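Local structure of StiE protein (Stigmatella aurantiaca, 6ECX) at residues S87-V92 with M156-L161; L183-L188 with V290-F295; D193-T198 with S212-W217. The protein is a modular polyketide synthase whose O-methyltransferase domain, the part modelled here, binds S-adenosylmethionine and probably methylates an oxygen of the growing polyketide. All coordinates share one frame; numbering follows the deposited sequence. Where two conformers were deposited one is given.

Contact 1: S87-V92 with M156-L161; sequences SAIKNV and MYDLVL
Val92 and Leu159 form a parallel beta bridge between strands 91-94 and 157-163, neighbours in the Rossmann-like sheet of this methyltransferase, and Asp158 ties down the chain that leads into it. The CB of Asp158 packs 3.9 Å from Ile89 CG2, the two side chains running antiparallel alongside each other. Its CG lies beside its own backbone N (chi1 -58°), and OD2 meets the loop that leads into strand 91-94. There OD2 takes the N-H of Lys90 through its anti lone pair (2.8 Å from Lys90 N) and, weakly, that of Asn91. OD1 accepts from a water and also pairs with Thr184 OG1, so both oxygens of the carboxylate are engaged. In the other direction a single carbonyl, Asn91 O, receives two successive amides, Asp158 N at 2.9 Å and Leu159 N at 3.2 Å, where the backbone bends at Asp158. Beyond the bend Val92 and Leu159 lie side by side, and Val92 CG1 reaches Leu161 CG at 4.0 Å. The water on OD1 completes the polar end, accepting from Asn91 ND2 at 2.7 Å and donating to Met156 O.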
ATOM      1  N   SER A  87     -13.128   9.708  12.967  1.00 43.24           N
ATOM      2  CA  SER A  87     -13.550  10.323  14.219  1.00 46.91           C
ATOM      3  C   SER A  87     -13.738   9.289  15.320  1.00 50.02           C
ATOM      4  O   SER A  87     -13.708   9.650  16.506  1.00 51.45           O
ATOM      5  CB  SER A  87     -14.846  11.132  14.027  1.00 51.00           C
ATOM      6  OG  SER A  87     -15.943  10.264  13.806  1.00 56.51           O
ATOM      7  N   ALA A  88     -13.928   8.017  14.952  1.00 45.83           N
ATOM      8  CA  ALA A  88     -14.229   6.957  15.906  1.00 48.09           C
ATOM      9  C   ALA A  88     -12.981   6.235  16.388  1.00 48.58           C
ATOM     10  O   ALA A  88     -13.028   5.516  17.394  1.00 48.69           O
ATOM     11  CB  ALA A  88     -15.182   5.941  15.264  1.00 42.62           C
ATOM     12  N   ILE A  89     -11.897   6.411  15.708  1.00 43.41           N
ATOM     13  CA  ILE A  89     -10.652   5.696  15.947  1.00 41.24           C
ATOM     14  C   ILE A  89      -9.759   6.541  16.842  1.00 45.86           C
ATOM     15  O   ILE A  89      -9.832   7.776  16.834  1.00 42.55           O
ATOM     16  CB  ILE A  89     -10.032   5.383  14.571  1.00 43.80           C
ATOM     17  CG1 ILE A  89     -10.739   4.139  14.003  1.00 41.59           C
ATOM     18  CG2 ILE A  89      -8.507   5.252  14.601  1.00 43.34           C
ATOM     19  CD1 ILE A  89     -10.566   3.996  12.541  1.00 53.04           C
ATOM     20  N   LYS A  90      -8.938   5.872  17.655  1.00 43.57           N
ATOM     21  CA  LYS A  90      -7.965   6.550  18.495  1.00 48.11           C
ATOM     22  C   LYS A  90      -6.527   6.325  18.047  1.00 46.57           C
ATOM     23  O   LYS A  90      -5.788   7.299  17.881  1.00 44.09           O
ATOM     24  CB  LYS A  90      -8.122   6.106  19.953  1.00 50.06           C
ATOM     25  CG  LYS A  90      -7.163   6.811  20.901  1.00 53.54           C
ATOM     26  CD  LYS A  90      -7.274   8.326  20.771  1.00 59.25           C
ATOM     27  CE  LYS A  90      -6.509   9.053  21.867  1.00 66.84           C
ATOM     28  NZ  LYS A  90      -6.902  10.493  21.900  1.00 78.91           N
ATOM     29  N   ASN A  91      -6.116   5.068  17.833  1.00 39.21           N
ATOM     30  CA  ASN A  91      -4.709   4.708  17.667  1.00 40.13           C
ATOM     31  C   ASN A  91      -4.498   4.041  16.313  1.00 42.52           C
ATOM     32  O   ASN A  91      -5.277   3.158  15.938  1.00 34.67           O
ATOM     33  CB  ASN A  91      -4.279   3.750  18.790  1.00 42.49           C
ATOM     34  CG  ASN A  91      -4.488   4.355  20.183  1.00 51.13           C
ATOM     35  OD1 ASN A  91      -3.851   5.341  20.530  1.00 50.30           O
ATOM     36  ND2 ASN A  91      -5.390   3.766  20.971  1.00 59.01           N
ATOM     37  N   VAL A  92      -3.425   4.442  15.607  1.00 35.55           N
ATOM     38  CA  VAL A  92      -3.121   3.995  14.245  1.00 36.12           C
ATOM     39  C   VAL A  92      -1.706   3.422  14.211  1.00 41.72           C
ATOM     40  O   VAL A  92      -0.783   3.993  14.799  1.00 40.40           O
ATOM     41  CB  VAL A  92      -3.237   5.155  13.221  1.00 37.92           C
ATOM     42  CG1 VAL A  92      -2.963   4.658  11.761  1.00 37.37           C
ATOM     43  CG2 VAL A  92      -4.597   5.875  13.326  1.00 38.98           C
ATOM     44  N   MET A 156      -1.617  -0.946  21.320  0.53 46.92           N
ATOM     45  CA  MET A 156      -2.850  -1.607  20.915  0.53 44.89           C
ATOM     46  C   MET A 156      -3.629  -0.628  20.044  0.53 44.75           C
ATOM     47  O   MET A 156      -3.930   0.489  20.481  0.53 45.11           O
ATOM     48  CB  MET A 156      -3.652  -2.034  22.151  0.53 43.72           C
ATOM     49  CG  MET A 156      -4.903  -2.828  21.850  0.53 40.65           C
ATOM     50  SD  MET A 156      -4.565  -4.386  20.999  0.53 47.00           S
ATOM     51  CE  MET A 156      -3.659  -5.278  22.259  0.53 50.02           C
ATOM     52  N   TYR A 157      -3.945  -1.038  18.814  1.00 37.92           N
ATOM     53  CA  TYR A 157      -4.396  -0.116  17.780  1.00 35.27           C
ATOM     54  C   TYR A 157      -5.837  -0.384  17.364  1.00 38.05           C
ATOM     55  O   TYR A 157      -6.373  -1.481  17.541  1.00 37.73           O
ATOM     56  CB  TYR A 157      -3.457  -0.201  16.561  1.00 35.77           C
ATOM     57  CG  TYR A 157      -2.051   0.157  16.976  1.00 36.53           C
ATOM     58  CD1 TYR A 157      -1.663   1.490  17.089  1.00 36.24           C
ATOM     59  CD2 TYR A 157      -1.144  -0.827  17.348  1.00 38.03           C
ATOM     60  CE1 TYR A 157      -0.381   1.843  17.541  1.00 38.76           C
ATOM     61  CE2 TYR A 157       0.141  -0.489  17.789  1.00 39.70           C
ATOM     62  CZ  TYR A 157       0.515   0.843  17.863  1.00 42.40           C
ATOM     63  OH  TYR A 157       1.776   1.168  18.291  1.00 40.17           O
ATOM     64  N   ASP A 158      -6.462   0.665  16.827  1.00 36.48           N
ATOM     65  CA  ASP A 158      -7.789   0.596  16.235  1.00 33.40           C
ATOM     66  C   ASP A 158      -7.747   0.482  14.731  1.00 34.66           C
ATOM     67  O   ASP A 158      -8.678  -0.066  14.131  1.00 34.84           O
ATOM     68  CB  ASP A 158      -8.586   1.850  16.597  1.00 38.70           C
ATOM     69  CG  ASP A 158      -8.715   2.042  18.093  1.00 37.01           C
ATOM     70  OD1 ASP A 158      -8.743   1.037  18.819  1.00 38.14           O
ATOM     71  OD2 ASP A 158      -8.788   3.200  18.528  1.00 41.91           O
ATOM     72  N   LEU A 159      -6.662   0.956  14.109  1.00 34.78           N
ATOM     73  CA  LEU A 159      -6.524   0.944  12.658  1.00 35.14           C
ATOM     74  C   LEU A 159      -5.073   0.634  12.339  1.00 38.04           C
ATOM     75  O   LEU A 159      -4.173   1.175  12.994  1.00 35.87           O
ATOM     76  CB  LEU A 159      -6.933   2.298  12.050  1.00 34.94           C
ATOM     77  CG  LEU A 159      -6.607   2.613  10.578  1.00 41.04           C
ATOM     78  CD1 LEU A 159      -7.452   1.743   9.644  1.00 36.22           C
ATOM     79  CD2 LEU A 159      -6.879   4.105  10.280  1.00 39.92           C
ATOM     80  N   VAL A 160      -4.848  -0.268  11.374  1.00 38.16           N
ATOM     81  CA  VAL A 160      -3.507  -0.646  10.923  1.00 36.14           C
ATOM     82  C   VAL A 160      -3.417  -0.428   9.414  1.00 43.93           C
ATOM     83  O   VAL A 160      -4.331  -0.796   8.671  1.00 38.33           O
ATOM     84  CB  VAL A 160      -3.166  -2.110  11.282  1.00 37.61           C
ATOM     85  CG1 VAL A 160      -1.780  -2.508  10.732  1.00 32.41           C
ATOM     86  CG2 VAL A 160      -3.178  -2.338  12.795  1.00 37.94           C
ATOM     87  N   LEU A 161      -2.310   0.173   8.962  1.00 38.96           N
ATOM     88  CA  LEU A 161      -2.107   0.535   7.565  1.00 37.65           C
ATOM     89  C   LEU A 161      -0.929  -0.263   7.013  1.00 41.80           C
ATOM     90  O   LEU A 161       0.136  -0.338   7.653  1.00 42.76           O
ATOM     91  CB  LEU A 161      -1.802   2.038   7.381  1.00 38.32           C
ATOM     92  CG  LEU A 161      -2.577   3.124   8.114  1.00 45.95           C
ATOM     93  CD1 LEU A 161      -2.042   4.509   7.733  1.00 46.43           C
ATOM     94  CD2 LEU A 161      -4.048   3.039   7.786  1.00 43.54           C
TER
HETATM   95  O   HOH W   1      -6.691   1.389  20.649  1.00 50.27           O

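Contact 2: L183-L188 with V290-F295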
ATOM      1  N   LEU A 183      -4.118  -5.481  17.532  1.00 34.16           N
ATOM      2  CA  LEU A 183      -5.326  -4.859  17.018  1.00 35.18           C
ATOM      3  C   LEU A 183      -6.443  -5.111  18.024  1.00 35.53           C
ATOM      4  O   LEU A 183      -6.666  -6.264  18.415  1.00 36.70           O
ATOM      5  CB  LEU A 183      -5.662  -5.457  15.648  1.00 39.86           C
ATOM      6  CG  LEU A 183      -6.698  -4.844  14.726  1.00 41.66           C
ATOM      7  CD1 LEU A 183      -6.456  -3.340  14.576  1.00 36.49           C
ATOM      8  CD2 LEU A 183      -6.615  -5.558  13.370  1.00 39.52           C
ATOM      9  N   THR A 184      -7.132  -4.049  18.457  1.00 34.23           N
ATOM     10  CA  THR A 184      -8.321  -4.262  19.286  1.00 37.84           C
ATOM     11  C   THR A 184      -9.361  -5.076  18.514  1.00 35.13           C
ATOM     12  O   THR A 184      -9.433  -5.021  17.284  1.00 39.92           O
ATOM     13  CB  THR A 184      -8.944  -2.926  19.741  1.00 41.97           C
ATOM     14  OG1 THR A 184      -9.358  -2.142  18.607  1.00 43.03           O
ATOM     15  CG2 THR A 184      -7.966  -2.147  20.532  1.00 47.78           C
ATOM     16  N   ASN A 185     -10.186  -5.836  19.237  1.00 36.88           N
ATOM     17  CA  ASN A 185     -11.214  -6.624  18.549  1.00 37.33           C
ATOM     18  C   ASN A 185     -12.161  -5.713  17.774  1.00 34.22           C
ATOM     19  O   ASN A 185     -12.554  -4.643  18.242  1.00 36.07           O
ATOM     20  CB  ASN A 185     -12.008  -7.497  19.530  1.00 41.42           C
ATOM     21  CG  ASN A 185     -12.859  -8.535  18.811  1.00 50.73           C
ATOM     22  OD1 ASN A 185     -12.569  -8.884  17.657  1.00 42.52           O
ATOM     23  ND2 ASN A 185     -13.904  -9.044  19.481  1.00 37.21           N
ATOM     24  N   GLY A 186     -12.531  -6.130  16.565  1.00 36.58           N
ATOM     25  CA  GLY A 186     -13.233  -5.201  15.698  1.00 35.91           C
ATOM     26  C   GLY A 186     -12.395  -4.089  15.087  1.00 38.55           C
ATOM     27  O   GLY A 186     -12.941  -3.301  14.300  1.00 35.30           O
ATOM     28  N   GLY A 187     -11.105  -3.991  15.411  1.00 38.83           N
ATOM     29  CA  GLY A 187     -10.231  -3.012  14.762  1.00 36.97           C
ATOM     30  C   GLY A 187     -10.098  -3.281  13.262  1.00 35.55           C
ATOM     31  O   GLY A 187     -10.441  -4.344  12.767  1.00 34.53           O
ATOM     32  N   LEU A 188      -9.600  -2.282  12.529  1.00 30.94           N
ATOM     33  CA  LEU A 188      -9.553  -2.314  11.068  1.00 32.51           C
ATOM     34  C   LEU A 188      -8.116  -2.407  10.552  1.00 34.78           C
ATOM     35  O   LEU A 188      -7.183  -1.851  11.140  1.00 33.55           O
ATOM     36  CB  LEU A 188     -10.221  -1.063  10.468  1.00 33.97           C
ATOM     37  CG  LEU A 188     -11.655  -0.755  10.924  1.00 35.49           C
ATOM     38  CD1 LEU A 188     -12.146   0.564  10.331  1.00 32.76           C
ATOM     39  CD2 LEU A 188     -12.585  -1.904  10.550  1.00 35.46           C
ATOM     40  N   VAL A 290     -10.309  -4.887   5.960  1.00 34.46           N
ATOM     41  CA  VAL A 290     -10.284  -6.079   6.798  1.00 32.45           C
ATOM     42  C   VAL A 290     -10.672  -5.671   8.216  1.00 35.96           C
ATOM     43  O   VAL A 290     -10.304  -4.584   8.679  1.00 34.20           O
ATOM     44  CB  VAL A 290      -8.874  -6.714   6.767  1.00 39.22           C
ATOM     45  CG1 VAL A 290      -8.757  -7.927   7.690  1.00 40.26           C
ATOM     46  CG2 VAL A 290      -8.486  -7.066   5.299  1.00 36.14           C
ATOM     47  N   GLN A 291     -11.395  -6.545   8.923  1.00 37.06           N
ATOM     48  CA  GLN A 291     -11.762  -6.279  10.310  1.00 31.60           C
ATOM     49  C   GLN A 291     -11.289  -7.415  11.218  1.00 33.94           C
ATOM     50  O   GLN A 291     -11.418  -8.585  10.879  1.00 34.09           O
ATOM     51  CB  GLN A 291     -13.280  -6.075  10.458  1.00 31.39           C
ATOM     52  CG  GLN A 291     -13.675  -5.643  11.878  1.00 34.82           C
ATOM     53  CD  GLN A 291     -15.168  -5.498  12.055  1.00 40.56           C
ATOM     54  OE1 GLN A 291     -15.949  -6.017  11.267  1.00 43.76           O
ATOM     55  NE2 GLN A 291     -15.570  -4.745  13.063  1.00 35.72           N
ATOM     56  N   LYS A 292     -10.732  -7.082  12.378  1.00 33.77           N
ATOM     57  CA  LYS A 292     -10.440  -8.135  13.350  1.00 31.63           C
ATOM     58  C   LYS A 292     -11.730  -8.730  13.919  1.00 35.47           C
ATOM     59  O   LYS A 292     -12.673  -8.009  14.278  1.00 35.20           O
ATOM     60  CB  LYS A 292      -9.587  -7.581  14.497  1.00 34.59           C
ATOM     61  CG  LYS A 292      -9.294  -8.641  15.532  1.00 39.04           C
ATOM     62  CD  LYS A 292      -8.230  -8.197  16.506  1.00 44.06           C
ATOM     63  CE  LYS A 292      -7.950  -9.301  17.521  1.00 38.81           C
ATOM     64  NZ  LYS A 292      -6.717  -8.946  18.277  1.00 36.95           N
ATOM     65  N   ASP A 293     -11.766 -10.057  14.007  1.00 34.42           N
ATOM     66  CA  ASP A 293     -12.961 -10.820  14.427  1.00 33.86           C
ATOM     67  C   ASP A 293     -12.440 -11.921  15.356  1.00 38.40           C
ATOM     68  O   ASP A 293     -12.211 -13.055  14.956  1.00 38.30           O
ATOM     69  CB  ASP A 293     -13.688 -11.396  13.208  1.00 33.82           C
ATOM     70  CG  ASP A 293     -15.026 -12.021  13.538  1.00 45.03           C
ATOM     71  OD1 ASP A 293     -15.322 -12.337  14.711  1.00 42.20           O
ATOM     72  OD2 ASP A 293     -15.784 -12.234  12.575  1.00 46.37           O
ATOM     73  N   ARG A 294     -12.263 -11.559  16.625  0.52 36.39           N
ATOM     74  CA  ARG A 294     -11.660 -12.460  17.601  0.52 37.31           C
ATOM     75  C   ARG A 294     -12.602 -13.593  17.991  0.52 38.76           C
ATOM     76  O   ARG A 294     -12.148 -14.694  18.326  0.52 38.28           O
ATOM     77  CB  ARG A 294     -11.254 -11.644  18.841  0.52 44.60           C
ATOM     78  CG  ARG A 294     -10.628 -12.447  19.951  0.52 52.61           C
ATOM     79  CD  ARG A 294      -9.300 -13.045  19.499  0.52 51.99           C
ATOM     80  NE  ARG A 294      -8.672 -13.841  20.551  0.52 50.74           N
ATOM     81  CZ  ARG A 294      -8.986 -15.104  20.810  0.52 48.92           C
ATOM     82  NH1 ARG A 294      -9.922 -15.713  20.095  0.52 35.43           N
ATOM     83  NH2 ARG A 294      -8.359 -15.760  21.775  0.52 54.74           N
ATOM     84  N   PHE A 295     -13.905 -13.356  17.946  1.00 32.16           N
ATOM     85  CA  PHE A 295     -14.888 -14.291  18.491  1.00 36.01           C
ATOM     86  C   PHE A 295     -15.401 -15.308  17.477  1.00 40.97           C
ATOM     87  O   PHE A 295     -16.192 -16.180  17.854  1.00 38.12           O
ATOM     88  CB  PHE A 295     -16.068 -13.501  19.093  1.00 35.16           C
ATOM     89  CG  PHE A 295     -15.662 -12.556  20.208  1.00 42.43           C
ATOM     90  CD1 PHE A 295     -14.612 -12.883  21.068  1.00 42.41           C
ATOM     91  CD2 PHE A 295     -16.321 -11.349  20.396  1.00 37.61           C
ATOM     92  CE1 PHE A 295     -14.236 -12.017  22.106  1.00 37.35           C
ATOM     93  CE2 PHE A 295     -15.960 -10.470  21.438  1.00 42.47           C
ATOM     94  CZ  PHE A 295     -14.904 -10.806  22.290  1.00 34.99           C
TER
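The ammonium of Lys292 meets the carbonyl of Leu183, with NZ 2.7 Å from O and lying in the carbonyl plane. To get there the lysine runs fully extended past Leu183 in the opposite direction, its CB 3.8 Å from Leu183 CD2; NZ also makes a salt bridge to Asp180, so the charge has a carboxylate as well as a backbone partner. Next to it, Lys292 N donates to Gly187 O at 2.8 Å, while Lys292 O takes a weak bond from Gly186 N.

Asn185 uses both ends of its amide. OD1 accepts from Arg294 N at 2.9 Å, the donor standing above the amide carbonyl plane, and ND2 sits over one face of the Phe295 ring, 3.2 Å above it and offset toward the rim. Amide and ring planes are 80° apart, so the amide stands almost upright on the aromatic face. Gln291 NE2 donates to Gly186 O, while its OE1 bonds to Arg227.

What positions these groups is a type II beta turn from Thr184 to Gly187, closed by Gly187 N bonding to Thr184 O. Gly186 has the positive phi (73°) of the third turn residue, where a CB would press on the preceding carbonyl oxygen. Past the turn, Leu188 and Gln291 form a non-hydrogen-bonded antiparallel pair.

The contact thus joins the start of strand 187-196 to the end of its antiparallel neighbour 283-292, in the interior of the sheet between strands 157-163 and 226-233. Leu188 rests on Leu159 of strand 157-163, Leu183 and Val290 both pack on Leu226 of strand 226-233, and Asp180 comes from helix 172-181.

Contact 3: D193-T198 with S212-W217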
ATOM      1  N   ASP A 193      -2.115  -4.073  -1.878  1.00 44.43           N
ATOM      2  CA  ASP A 193      -1.151  -5.112  -2.216  1.00 43.13           C
ATOM      3  C   ASP A 193      -1.661  -5.896  -3.420  1.00 42.02           C
ATOM      4  O   ASP A 193      -2.730  -5.612  -3.970  1.00 46.55           O
ATOM      5  CB  ASP A 193      -0.861  -6.028  -1.029  1.00 43.45           C
ATOM      6  CG  ASP A 193       0.622  -6.344  -0.906  1.00 50.05           C
ATOM      7  OD1 ASP A 193       1.215  -6.765  -1.911  1.00 50.30           O
ATOM      8  OD2 ASP A 193       1.198  -6.136   0.177  1.00 49.02           O
ATOM      9  N   PHE A 194      -0.859  -6.867  -3.838  1.00 44.63           N
ATOM     10  CA  PHE A 194      -1.108  -7.634  -5.048  1.00 46.57           C
ATOM     11  C   PHE A 194      -1.700  -8.999  -4.737  1.00 48.73           C
ATOM     12  O   PHE A 194      -1.309  -9.655  -3.765  1.00 49.92           O
ATOM     13  CB  PHE A 194       0.180  -7.826  -5.836  1.00 48.45           C
ATOM     14  CG  PHE A 194       0.725  -6.561  -6.388  1.00 54.45           C
ATOM     15  CD1 PHE A 194       0.278  -6.076  -7.610  1.00 51.69           C
ATOM     16  CD2 PHE A 194       1.679  -5.844  -5.686  1.00 63.00           C
ATOM     17  CE1 PHE A 194       0.776  -4.896  -8.124  1.00 60.99           C
ATOM     18  CE2 PHE A 194       2.194  -4.666  -6.197  1.00 66.70           C
ATOM     19  CZ  PHE A 194       1.744  -4.190  -7.416  1.00 67.53           C
ATOM     20  N   VAL A 195      -2.620  -9.426  -5.595  1.00 51.51           N
ATOM     21  CA  VAL A 195      -3.164 -10.777  -5.603  1.00 53.27           C
ATOM     22  C   VAL A 195      -2.730 -11.426  -6.914  1.00 51.96           C
ATOM     23  O   VAL A 195      -2.978 -10.876  -7.996  1.00 59.40           O
ATOM     24  CB  VAL A 195      -4.696 -10.768  -5.467  1.00 50.93           C
ATOM     25  CG1 VAL A 195      -5.255 -12.177  -5.679  1.00 54.15           C
ATOM     26  CG2 VAL A 195      -5.124 -10.208  -4.099  1.00 46.63           C
ATOM     27  N   ALA A 196      -2.064 -12.574  -6.827  1.00 50.10           N
ATOM     28  CA  ALA A 196      -1.733 -13.339  -8.024  1.00 60.82           C
ATOM     29  C   ALA A 196      -2.914 -14.217  -8.423  1.00 65.94           C
ATOM     30  O   ALA A 196      -3.457 -14.943  -7.592  1.00 62.27           O
ATOM     31  CB  ALA A 196      -0.503 -14.211  -7.788  1.00 63.06           C
ATOM     32  N   ASN A 197      -3.294 -14.174  -9.699  1.00 67.52           N
ATOM     33  CA  ASN A 197      -4.489 -14.858 -10.172  1.00 71.15           C
ATOM     34  C   ASN A 197      -4.191 -16.174 -10.887  1.00 82.83           C
ATOM     35  O   ASN A 197      -5.052 -16.678 -11.614  1.00 93.37           O
ATOM     36  CB  ASN A 197      -5.286 -13.935 -11.092  1.00 72.54           C
ATOM     37  CG  ASN A 197      -5.693 -12.650 -10.411  1.00 69.00           C
ATOM     38  OD1 ASN A 197      -6.159 -12.660  -9.269  1.00 64.45           O
ATOM     39  ND2 ASN A 197      -5.510 -11.529 -11.102  1.00 69.08           N
ATOM     40  N   THR A 198      -3.002 -16.742 -10.706  1.00 83.34           N
ATOM     41  CA  THR A 198      -2.713 -18.065 -11.257  1.00 98.23           C
ATOM     42  C   THR A 198      -2.056 -18.983 -10.228  1.00108.87           C
ATOM     43  O   THR A 198      -1.570 -20.064 -10.571  1.00118.55           O
ATOM     44  CB  THR A 198      -1.801 -17.980 -12.488  1.00 98.43           C
ATOM     45  OG1 THR A 198      -0.686 -17.135 -12.190  1.00101.03           O
ATOM     46  CG2 THR A 198      -2.560 -17.421 -13.684  1.00 93.71           C
ATOM     47  N   SER A 212       1.107 -15.039  -3.063  1.00 79.42           N
ATOM     48  CA  SER A 212       0.119 -13.958  -3.038  1.00 70.49           C
ATOM     49  C   SER A 212      -1.218 -14.372  -3.646  1.00 58.74           C
ATOM     50  O   SER A 212      -1.957 -13.527  -4.143  1.00 55.63           O
ATOM     51  CB  SER A 212       0.647 -12.700  -3.740  1.00 71.44           C
ATOM     52  OG  SER A 212       1.916 -12.311  -3.242  1.00 80.94           O
ATOM     53  N   THR A 213      -1.549 -15.661  -3.624  1.00 59.52           N
ATOM     54  CA  THR A 213      -2.845 -16.074  -4.142  1.00 54.94           C
ATOM     55  C   THR A 213      -3.958 -15.688  -3.161  1.00 52.00           C
ATOM     56  O   THR A 213      -3.721 -15.328  -2.003  1.00 45.91           O
ATOM     57  CB  THR A 213      -2.879 -17.586  -4.409  1.00 55.92           C
ATOM     58  OG1 THR A 213      -2.655 -18.287  -3.181  1.00 54.18           O
ATOM     59  CG2 THR A 213      -1.808 -18.005  -5.431  1.00 63.05           C
ATOM     60  N   ARG A 214      -5.199 -15.743  -3.648  1.00 57.34           N
ATOM     61  CA  ARG A 214      -6.343 -15.555  -2.757  1.00 55.45           C
ATOM     62  C   ARG A 214      -6.271 -16.509  -1.567  1.00 50.64           C
ATOM     63  O   ARG A 214      -6.417 -16.098  -0.410  1.00 48.16           O
ATOM     64  CB  ARG A 214      -7.645 -15.770  -3.528  1.00 57.55           C
ATOM     65  CG  ARG A 214      -8.025 -14.673  -4.483  1.00 54.01           C
ATOM     66  CD  ARG A 214      -9.049 -15.200  -5.500  1.00 58.33           C
ATOM     67  NE  ARG A 214      -9.727 -14.088  -6.160  1.00 68.17           N
ATOM     68  CZ  ARG A 214      -9.250 -13.451  -7.222  1.00 72.49           C
ATOM     69  NH1 ARG A 214      -8.098 -13.834  -7.764  1.00 70.64           N
ATOM     70  NH2 ARG A 214      -9.932 -12.443  -7.750  1.00 74.39           N
ATOM     71  N   GLU A 215      -6.028 -17.797  -1.837  1.00 54.34           N
ATOM     72  CA  GLU A 215      -6.022 -18.786  -0.766  1.00 55.07           C
ATOM     73  C   GLU A 215      -4.915 -18.508   0.235  1.00 52.21           C
ATOM     74  O   GLU A 215      -5.089 -18.720   1.438  1.00 52.10           O
ATOM     75  CB  GLU A 215      -5.872 -20.189  -1.355  1.00 65.69           C
ATOM     76  CG  GLU A 215      -5.731 -21.274  -0.311  1.00 78.38           C
ATOM     77  CD  GLU A 215      -6.044 -22.646  -0.870  1.00 92.30           C
ATOM     78  OE1 GLU A 215      -6.851 -23.378  -0.249  1.00 91.03           O
ATOM     79  OE2 GLU A 215      -5.497 -22.980  -1.942  1.00 97.97           O
ATOM     80  N   GLN A 216      -3.780 -18.006  -0.242  1.00 52.56           N
ATOM     81  CA  GLN A 216      -2.668 -17.730   0.656  1.00 51.91           C
ATOM     82  C   GLN A 216      -2.954 -16.525   1.533  1.00 45.11           C
ATOM     83  O   GLN A 216      -2.744 -16.583   2.749  1.00 44.44           O
ATOM     84  CB  GLN A 216      -1.390 -17.539  -0.150  1.00 55.71           C
ATOM     85  CG  GLN A 216      -0.811 -18.854  -0.607  1.00 62.61           C
ATOM     86  CD  GLN A 216       0.390 -18.649  -1.496  1.00 72.11           C
ATOM     87  OE1 GLN A 216       0.365 -17.812  -2.395  1.00 66.61           O
ATOM     88  NE2 GLN A 216       1.454 -19.406  -1.246  1.00 78.71           N
ATOM     89  N   TRP A 217      -3.459 -15.431   0.947  1.00 42.14           N
ATOM     90  CA  TRP A 217      -3.927 -14.308   1.763  1.00 38.61           C
ATOM     91  C   TRP A 217      -4.993 -14.755   2.758  1.00 44.15           C
ATOM     92  O   TRP A 217      -4.979 -14.345   3.922  1.00 39.51           O
ATOM     93  CB  TRP A 217      -4.506 -13.188   0.896  1.00 45.95           C
ATOM     94  CG  TRP A 217      -3.498 -12.332   0.148  1.00 51.42           C
ATOM     95  CD1 TRP A 217      -3.377 -12.210  -1.206  1.00 53.50           C
ATOM     96  CD2 TRP A 217      -2.502 -11.467   0.714  1.00 49.79           C
ATOM     97  NE1 TRP A 217      -2.366 -11.329  -1.522  1.00 49.68           N
ATOM     98  CE2 TRP A 217      -1.807 -10.866  -0.365  1.00 47.47           C
ATOM     99  CE3 TRP A 217      -2.118 -11.153   2.021  1.00 51.72           C
ATOM    100  CZ2 TRP A 217      -0.754  -9.967  -0.172  1.00 59.80           C
ATOM    101  CZ3 TRP A 217      -1.069 -10.253   2.212  1.00 59.49           C
ATOM    102  CH2 TRP A 217      -0.401  -9.673   1.119  1.00 59.06           C
TER
HETATM  103  O   HOH W   2       1.821  -9.556  -2.668  1.00 68.31           O
HETATM  104  O   HOH W   3      -5.800 -15.833  -6.615  1.00 53.11           O
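A capping box starts helix 214-222 right where it meets the end of strand 187-196, and Ser212, just before the cap, accepts from the strand: Ala196 N lies 2.9 Å from Ser212 O. The box itself is reciprocal. Thr213 N points almost straight at Gln216 OE1, on a lone pair in the plane of that amide (177°), and Gln216 N returns a bond to Thr213 OG1. The threonine hydroxyl is set for this by a chi1 of 61°, which holds OG1 between the backbone N and the carbonyl carbon.

One turn into the helix, Trp217 reaches back to the strand. Its NE1 donates to Phe194 O at 3.0 Å, with the oxygen at the ring edge and near the ring plane. Val195 CG2 packs 3.9 Å from CD1 of the same indole, and at its far end the Asp193 CG lies 3.9 Å from Trp217 CZ2. Phe288 of strand 283-292 and Phe210 also meet the indole.

Arg214, extended from CG to NE, brings NH1 to Asn197 OD1 at 2.7 Å, with the oxygen 17° out of the guanidinium plane. Its NE bonds to Phe309 O, at the end of helix 298-309.

Two waters fill in the polar links. One donates to Asp193 OD1 and, weakly, to Phe194 O, and bonds to Ser212 OG; Asp193 OD1 also bonds to Tyr16 OH, and OD2 to Gly167 N. The other donates to Ala196 O (2.7 Å) and accepts from Arg214 N and NH1. Near the end of strand 187-196, whose Asp193, Val195 and Asn197 still pair with 283-292 or the residues just before it, backbone polar atoms are thus satisfied by the segment that leads into the helix and by its first turn: Phe194 O by an indole, Ala196 N by a carbonyl, and Ala196 O through a water.

Overall arrangement
All three contacts reach one mixed sheet, the core of the S-adenosylmethionine-binding domain. Contacts 1 and 2 are neighbours, their centres 11 Å apart on the same side of the chain's centre, and they touch: Val160 N to Leu188 O is a probable hydrogen bond between strands 157-163 and 187-196. Contact 3 lies about 26 Å from contact 1 and 22 Å from contact 2, centre to centre, at the other end of strand 187-196, which contacts 2 and 3 share. Along the chain contact 1 closes before contact 2 opens, and contact 3 is nested inside the loop of contact 2. Strand 187-196 is thus held at both ends, with the bound cofactor about 9 Å from the side chain of Phe194 and about 7 Å from that of Leu161.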